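Long-range contact in L-2,4-diaminobutyric acid acetyltransferase (Geobacillus sp., PDB 6SLK), which probably transfers an acetyl group from acetyl-CoA to L-2,4-diaminobutyrate, a step of ectoine biosynthesis, as a member of the GNAT acetyltransferase family: residues 121-126 and 168-173. Residues are numbered along the deposited sequence; the frame is centred on the assembly and turned at random.
Sequences FIETTV and EPLFVI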
# COMPACT_ATOMS: atom_id res chain seq x y z
N PHE A 121 -17.13 -0.74 -10.34
CA PHE A 121 -17.39 -1.07 -8.92
C PHE A 121 -16.46 -0.28 -7.99
O PHE A 121 -15.31 0.02 -8.36
CB PHE A 121 -17.17 -2.50 -8.62
CG PHE A 121 -18.04 -3.43 -9.35
CD1 PHE A 121 -19.31 -3.72 -8.87
CD2 PHE A 121 -17.59 -4.07 -10.53
CE1 PHE A 121 -20.12 -4.64 -9.53
CE2 PHE A 121 -18.41 -4.97 -11.20
CZ PHE A 121 -19.68 -5.27 -10.69
N ILE A 122 -16.98 0.08 -6.82
CA ILE A 122 -16.20 0.43 -5.62
C ILE A 122 -16.24 -0.74 -4.62
O ILE A 122 -17.27 -1.36 -4.36
CB ILE A 122 -16.67 1.69 -4.92
CG1 ILE A 122 -16.59 2.87 -5.86
CG2 ILE A 122 -15.84 1.94 -3.67
CD1 ILE A 122 -17.48 4.08 -5.57
N GLU A 123 -15.08 -1.04 -4.07
CA GLU A 123 -14.96 -2.10 -3.09
C GLU A 123 -14.20 -1.48 -1.92
O GLU A 123 -13.33 -0.59 -2.11
CB GLU A 123 -14.28 -3.22 -3.76
CG GLU A 123 -14.23 -4.47 -3.04
CD GLU A 123 -13.89 -5.60 -3.99
OE1 GLU A 123 -14.61 -5.84 -4.97
OE2 GLU A 123 -12.85 -6.25 -3.74
N THR A 124 -14.63 -1.81 -0.72
CA THR A 124 -14.01 -1.37 0.48
C THR A 124 -14.40 -2.28 1.65
O THR A 124 -15.24 -3.13 1.55
CB THR A 124 -14.39 0.10 0.78
OG1 THR A 124 -13.51 0.68 1.76
CG2 THR A 124 -15.79 0.22 1.30
N THR A 125 -13.84 -2.00 2.80
CA THR A 125 -14.03 -2.79 4.02
C THR A 125 -14.32 -1.72 5.08
O THR A 125 -13.69 -0.66 5.06
CB THR A 125 -12.74 -3.59 4.20
OG1 THR A 125 -12.89 -4.96 3.84
CG2 THR A 125 -12.12 -3.38 5.38
N VAL A 126 -15.30 -1.95 5.95
CA VAL A 126 -15.65 -0.93 6.99
C VAL A 126 -15.72 -1.66 8.33
O VAL A 126 -16.52 -2.62 8.49
CB VAL A 126 -17.04 -0.35 6.75
CG1 VAL A 126 -17.40 0.68 7.79
CG2 VAL A 126 -17.18 0.25 5.35
N GLU A 168 -13.71 -6.87 9.30
CA GLU A 168 -13.73 -5.90 8.23
C GLU A 168 -14.68 -6.44 7.18
O GLU A 168 -14.26 -7.06 6.22
CB GLU A 168 -12.29 -5.71 7.74
CG GLU A 168 -11.37 -4.99 8.75
CD GLU A 168 -11.47 -3.46 8.76
OE1 GLU A 168 -11.86 -2.79 7.80
OE2 GLU A 168 -11.17 -2.90 9.81
N PRO A 169 -15.98 -6.21 7.36
CA PRO A 169 -16.92 -6.62 6.31
C PRO A 169 -16.72 -5.89 4.98
O PRO A 169 -16.39 -4.72 4.98
CB PRO A 169 -18.28 -6.30 6.90
CG PRO A 169 -18.07 -5.78 8.24
CD PRO A 169 -16.63 -5.84 8.61
N LEU A 170 -16.96 -6.61 3.87
CA LEU A 170 -16.78 -6.10 2.53
C LEU A 170 -18.01 -5.40 1.97
O LEU A 170 -19.13 -5.93 2.06
CB LEU A 170 -16.42 -7.29 1.66
CG LEU A 170 -15.98 -6.96 0.24
CD1 LEU A 170 -14.63 -6.28 0.22
CD2 LEU A 170 -16.01 -8.20 -0.65
N PHE A 171 -17.82 -4.21 1.44
CA PHE A 171 -18.86 -3.44 0.80
C PHE A 171 -18.52 -3.36 -0.66
O PHE A 171 -17.41 -3.03 -0.97
CB PHE A 171 -18.97 -2.03 1.33
CG PHE A 171 -19.54 -1.89 2.70
CD1 PHE A 171 -19.00 -2.57 3.79
CD2 PHE A 171 -20.60 -1.01 2.94
CE1 PHE A 171 -19.55 -2.40 5.10
CE2 PHE A 171 -21.15 -0.86 4.22
CZ PHE A 171 -20.62 -1.54 5.30
N VAL A 172 -19.45 -3.77 -1.55
CA VAL A 172 -19.29 -3.60 -2.98
C VAL A 172 -20.42 -2.73 -3.44
O VAL A 172 -21.61 -3.05 -3.24
CB VAL A 172 -19.27 -4.91 -3.75
CG1 VAL A 172 -19.12 -4.66 -5.25
CG2 VAL A 172 -18.20 -5.88 -3.23
N ILE A 173 -20.06 -1.63 -4.08
CA ILE A 173 -20.94 -0.67 -4.72
C ILE A 173 -20.87 -0.79 -6.24
O ILE A 173 -19.80 -0.65 -6.84
CB ILE A 173 -20.59 0.74 -4.30
CG1 ILE A 173 -20.73 0.84 -2.80
CG2 ILE A 173 -21.40 1.80 -5.05
CD1 ILE A 173 -20.45 2.24 -2.33
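Val126 drops CG2 onto one face of the Phe171 ring, 3.8 Å from the ring centroid and 19° off the normal, a CH-pi contact set toward the ring's rim. Phe171 gets there with CG anti to its own carbonyl carbon (chi1 -72°), which lays the ring along the strand toward Val126. Between the two segments the backbones run antiparallel: Phe171 N to Thr124 O is 2.8 Å and almost straight at 179°, Ile122 and Ile173 form the next hydrogen-bonded pair, and Val126 N reaches Pro169 O at 3.1 Å. In the mixed GNAT sheet 168-173 lies between 121-125 and 148-154, antiparallel to both; parallel strand 85-93 flanks 121-125 on its other edge.

The face of Ile122, Thr124, Phe171 and Ile173 is buried. Ile122 CB meets Ile173 CB at 4.1 Å, and from helix 131-143 Tyr140 packs on Ile122, Phe137 on Thr124 and Leu138 on Phe171. Thr124 OG1 bonds to the backbone Val88 O of strand 85-93. With an alanine here instead of Phe171, Val126 CG2 would probably lose its aromatic partner and a gap open next to Leu138.

On the opposite face Phe121, Glu123, Leu170 and Val172 stay partly exposed. Phe121 CD1 touches Val172 CG1 at 3.7 Å; Glu123 CG lies 3.8 Å from Leu170 CD1, its OE2 bonding Tyr56 of the second subunit. Thr125 and Glu168 are buried against that subunit's Tyr48, Glu168 OE2 bonding Ser127 OG of its own chain. The two strands thus meet helix 131-143 mainly through apolar groups, and the second subunit through mixed ones: Glu123, Thr125, Glu168 and Leu170.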